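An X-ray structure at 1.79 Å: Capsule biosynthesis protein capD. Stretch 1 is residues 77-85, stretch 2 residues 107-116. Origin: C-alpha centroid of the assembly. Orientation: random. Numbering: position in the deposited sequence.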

# COMPACT_ATOMS: atom_id res chain seq x y z
N ASP A 77 -17.26 2.42 -15.90
CA ASP A 77 -17.53 3.72 -16.52
C ASP A 77 -16.63 4.89 -16.07
O ASP A 77 -16.61 5.95 -16.70
CB ASP A 77 -18.99 4.09 -16.24
CG ASP A 77 -19.98 3.05 -16.79
OD1 ASP A 77 -20.09 2.91 -18.03
OD2 ASP A 77 -20.64 2.39 -15.97
N LYS A 78 -15.91 4.71 -14.97
CA LYS A 78 -15.14 5.82 -14.37
C LYS A 78 -13.78 5.33 -13.86
O LYS A 78 -13.65 4.16 -13.49
CB LYS A 78 -15.96 6.43 -13.22
CG LYS A 78 -15.58 7.88 -12.90
CD LYS A 78 -16.32 8.44 -11.68
CE LYS A 78 -16.54 9.97 -11.83
NZ LYS A 78 -16.97 10.67 -10.55
N GLU A 79 -12.78 6.22 -13.88
CA GLU A 79 -11.48 6.01 -13.24
C GLU A 79 -11.16 7.19 -12.32
O GLU A 79 -11.17 8.34 -12.75
CB GLU A 79 -10.34 5.91 -14.27
CG GLU A 79 -10.57 4.91 -15.38
CD GLU A 79 -11.38 5.48 -16.55
OE1 GLU A 79 -11.21 6.67 -16.89
OE2 GLU A 79 -12.18 4.70 -17.13
N THR A 80 -10.84 6.91 -11.07
CA THR A 80 -10.61 7.95 -10.06
C THR A 80 -9.43 7.57 -9.18
O THR A 80 -9.26 6.39 -8.85
CB THR A 80 -11.81 8.12 -9.11
OG1 THR A 80 -13.05 8.15 -9.83
CG2 THR A 80 -11.66 9.42 -8.31
N PHE A 81 -8.66 8.56 -8.78
CA PHE A 81 -7.64 8.38 -7.77
C PHE A 81 -7.89 9.37 -6.62
O PHE A 81 -7.97 10.56 -6.84
CB PHE A 81 -6.22 8.61 -8.31
CG PHE A 81 -5.17 8.30 -7.29
CD1 PHE A 81 -4.78 6.99 -7.08
CD2 PHE A 81 -4.65 9.28 -6.49
CE1 PHE A 81 -3.85 6.68 -6.09
CE2 PHE A 81 -3.72 8.96 -5.50
CZ PHE A 81 -3.32 7.65 -5.33
N ILE A 82 -8.09 8.87 -5.40
CA ILE A 82 -8.22 9.77 -4.26
C ILE A 82 -6.91 9.80 -3.42
O ILE A 82 -6.45 8.78 -2.92
CB ILE A 82 -9.41 9.42 -3.37
CG1 ILE A 82 -10.64 9.11 -4.22
CG2 ILE A 82 -9.63 10.55 -2.36
CD1 ILE A 82 -10.93 10.18 -5.24
N ASP A 83 -6.34 10.99 -3.32
CA ASP A 83 -5.11 11.25 -2.59
C ASP A 83 -5.45 11.76 -1.18
O ASP A 83 -5.86 12.92 -1.02
CB ASP A 83 -4.28 12.29 -3.36
CG ASP A 83 -2.93 12.60 -2.68
OD1 ASP A 83 -2.76 12.30 -1.48
OD2 ASP A 83 -2.01 13.09 -3.35
N TYR A 84 -5.26 10.91 -0.17
CA TYR A 84 -5.43 11.32 1.23
C TYR A 84 -4.12 11.15 2.03
O TYR A 84 -4.09 10.78 3.20
CB TYR A 84 -6.64 10.60 1.87
CG TYR A 84 -6.67 9.09 1.60
CD1 TYR A 84 -6.19 8.19 2.52
CD2 TYR A 84 -7.19 8.59 0.42
CE1 TYR A 84 -6.21 6.84 2.26
CE2 TYR A 84 -7.20 7.26 0.15
CZ TYR A 84 -6.73 6.37 1.09
OH TYR A 84 -6.74 5.03 0.79
N ARG A 85 -3.03 11.51 1.37
CA ARG A 85 -1.75 11.53 1.96
C ARG A 85 -1.70 12.71 2.93
O ARG A 85 -2.36 13.74 2.70
CB ARG A 85 -0.72 11.68 0.85
CG ARG A 85 0.69 11.50 1.28
CD ARG A 85 1.57 11.13 0.08
NE ARG A 85 2.98 11.13 0.45
CZ ARG A 85 3.56 10.19 1.20
NH1 ARG A 85 2.86 9.16 1.68
NH2 ARG A 85 4.85 10.28 1.46
N GLY A 107 -10.04 11.13 3.94
CA GLY A 107 -10.09 10.31 2.74
C GLY A 107 -11.28 9.39 2.68
O GLY A 107 -12.01 9.38 1.70
N MSE A 108 -11.43 8.61 3.75
CA MSE A 108 -12.53 7.65 3.83
C MSE A 108 -13.88 8.34 3.78
O MSE A 108 -14.80 7.87 3.09
CB MSE A 108 -12.41 6.80 5.11
CG MSE A 108 -11.16 5.90 5.18
SE MSE A 108 -10.97 4.71 3.65
CE MSE A 108 -9.28 5.26 2.94
N GLU A 109 -14.02 9.50 4.48
CA GLU A 109 -15.29 10.21 4.42
C GLU A 109 -15.59 10.76 3.03
O GLU A 109 -16.73 10.68 2.58
CB GLU A 109 -15.37 11.34 5.43
CG GLU A 109 -16.72 12.09 5.39
CD GLU A 109 -16.91 12.94 6.60
OE1 GLU A 109 -17.14 12.38 7.69
OE2 GLU A 109 -16.78 14.16 6.47
N TYR A 110 -14.59 11.35 2.38
CA TYR A 110 -14.70 11.84 1.01
C TYR A 110 -15.06 10.74 0.00
O TYR A 110 -15.92 10.91 -0.87
CB TYR A 110 -13.40 12.51 0.55
CG TYR A 110 -13.52 13.13 -0.83
CD1 TYR A 110 -13.48 12.33 -1.98
CD2 TYR A 110 -13.73 14.51 -0.98
CE1 TYR A 110 -13.64 12.88 -3.22
CE2 TYR A 110 -13.88 15.07 -2.25
CZ TYR A 110 -13.84 14.26 -3.34
OH TYR A 110 -14.00 14.80 -4.59
N ILE A 111 -14.37 9.62 0.13
CA ILE A 111 -14.63 8.43 -0.67
C ILE A 111 -16.04 7.95 -0.44
O ILE A 111 -16.77 7.68 -1.37
CB ILE A 111 -13.62 7.30 -0.32
CG1 ILE A 111 -12.24 7.73 -0.87
CG2 ILE A 111 -14.10 5.90 -0.87
CD1 ILE A 111 -10.97 6.93 -0.34
N HIS A 112 -16.44 7.81 0.82
CA HIS A 112 -17.80 7.42 1.09
C HIS A 112 -18.85 8.35 0.44
O HIS A 112 -19.80 7.87 -0.20
CB HIS A 112 -18.07 7.39 2.59
CG HIS A 112 -19.52 7.24 2.90
ND1 HIS A 112 -20.38 8.32 2.98
CD2 HIS A 112 -20.29 6.13 3.05
CE1 HIS A 112 -21.61 7.88 3.19
NE2 HIS A 112 -21.59 6.56 3.22
N ASP A 113 -18.70 9.65 0.65
CA ASP A 113 -19.73 10.61 0.24
C ASP A 113 -19.83 10.74 -1.27
O ASP A 113 -20.87 11.14 -1.81
CB ASP A 113 -19.43 11.98 0.82
CG ASP A 113 -19.64 12.03 2.32
OD1 ASP A 113 -20.08 11.03 2.94
OD2 ASP A 113 -19.34 13.08 2.88
N ASN A 114 -18.75 10.42 -1.97
CA ASN A 114 -18.73 10.64 -3.40
C ASN A 114 -18.77 9.36 -4.22
O ASN A 114 -19.19 9.40 -5.40
CB ASN A 114 -17.53 11.50 -3.79
CG ASN A 114 -17.63 12.91 -3.23
OD1 ASN A 114 -18.42 13.73 -3.73
ND2 ASN A 114 -16.87 13.19 -2.18
N TYR A 115 -18.38 8.22 -3.64
CA TYR A 115 -18.32 6.92 -4.34
C TYR A 115 -18.94 5.75 -3.57
O TYR A 115 -19.05 4.63 -4.10
CB TYR A 115 -16.87 6.61 -4.75
CG TYR A 115 -16.18 7.76 -5.45
CD1 TYR A 115 -16.35 7.99 -6.82
CD2 TYR A 115 -15.37 8.64 -4.73
CE1 TYR A 115 -15.71 9.07 -7.46
CE2 TYR A 115 -14.74 9.71 -5.35
CZ TYR A 115 -14.91 9.92 -6.71
OH TYR A 115 -14.26 10.99 -7.28
N GLY A 116 -19.34 5.96 -2.32
CA GLY A 116 -19.94 4.91 -1.55
C GLY A 116 -21.44 4.78 -1.60
O GLY A 116 -22.13 5.50 -2.27

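Strand 79-83 and the helix that runs through stretch 2, already under way at Gly-107, pack with their axes 9.4 Å apart at closest approach and their N-to-C directions 150° apart, so the two run roughly antiparallel. The pairing of ends follows from this: Tyr-84, just past the strand, has its CA 5.0 Å from the CA of Gly-107, whereas the CA atoms of Thr-80 and Tyr-115 are 9.7 Å apart. The CA separation is thus greater at the Tyr-115 end, where the Tyr-115 ring reaches across to Lys-78, Thr-80 and Ile-82. No hydrogen bond crosses between the stretches; the 386 Å² buried, both sides summed, is van der Waals packing, mostly between side chains, with the Gly-107 backbone taking part.

Tyr-115 has the largest covered area, 78 Å². Its CA-to-CB bond points toward stretch 1, and with chi1 -49° (m) and chi2 -83° the ring meets three residues that alternate along the chain. Ile-82 CD1 lies 3.8 Å from Tyr-115 CE2, an apolar contact oblique to the ring. Thr-80 CG2 approaches Tyr-115 OH to 3.2 Å; because one partner is a methyl carbon, this is close packing and not a polar bond. Lys-78 NZ stands 3.7 Å from Tyr-115 CE1, near the ring plane and at its edge, a position that does not place the ammonium over the aromatic face.

Ile-82, with 73 Å² covered, is the centre of the strand's contribution. The alternation of an extended chain explains its role: the CA-to-CB bonds of Thr-80, Ile-82 and Tyr-84 point toward the helix, while those of Phe-81 and Asp-83 point away, and neither of the latter has any area covered by it. With chi1 and chi2 both m (-44° and -51°), Ile-82 reaches three helix residues. Besides its contact with Tyr-115, its CG1 lies 4.0 Å from Ile-111 CG1, and its CG2 lies 4.3 Å from Tyr-110 CD1. The last is the loosest of these contacts and is oblique to the Tyr-110 ring.

Tyr-84 contributes 66 Å² at the close end. Its CB is 3.6 Å from Gly-107 CA, an approach that depends on the absence of a side chain there: an ideal CB on Gly-107 would point toward stretch 1 and fall 2.4 Å from Tyr-84 CG, a clash. Farther along the tyrosine, Tyr-84 CE2 meets Ile-111 CD1 at 3.8 Å, and Tyr-84 OH lies 3.3 Å from CE of Met-108, a selenomethionine. All three neighbours sit obliquely to the ring. The hydroxyl is hydrogen-bonded elsewhere in the structure, so its polar demand is met despite this methyl neighbour.

Met-108 and Ile-111 both send their CA-to-CB bonds sideways, yet their side-chain ends come nearer stretch 1. Ile-111, at chi1 -71° (m) and chi2 165° (t), links two of the principal residues by touching both Ile-82 and Tyr-84. Its backbone is held in the helix by Ile-111 N to Gly-107 O at 2.8 Å and by Tyr-115 N to Ile-111 O, also 2.8 Å, bonds that connect three of the contacting positions.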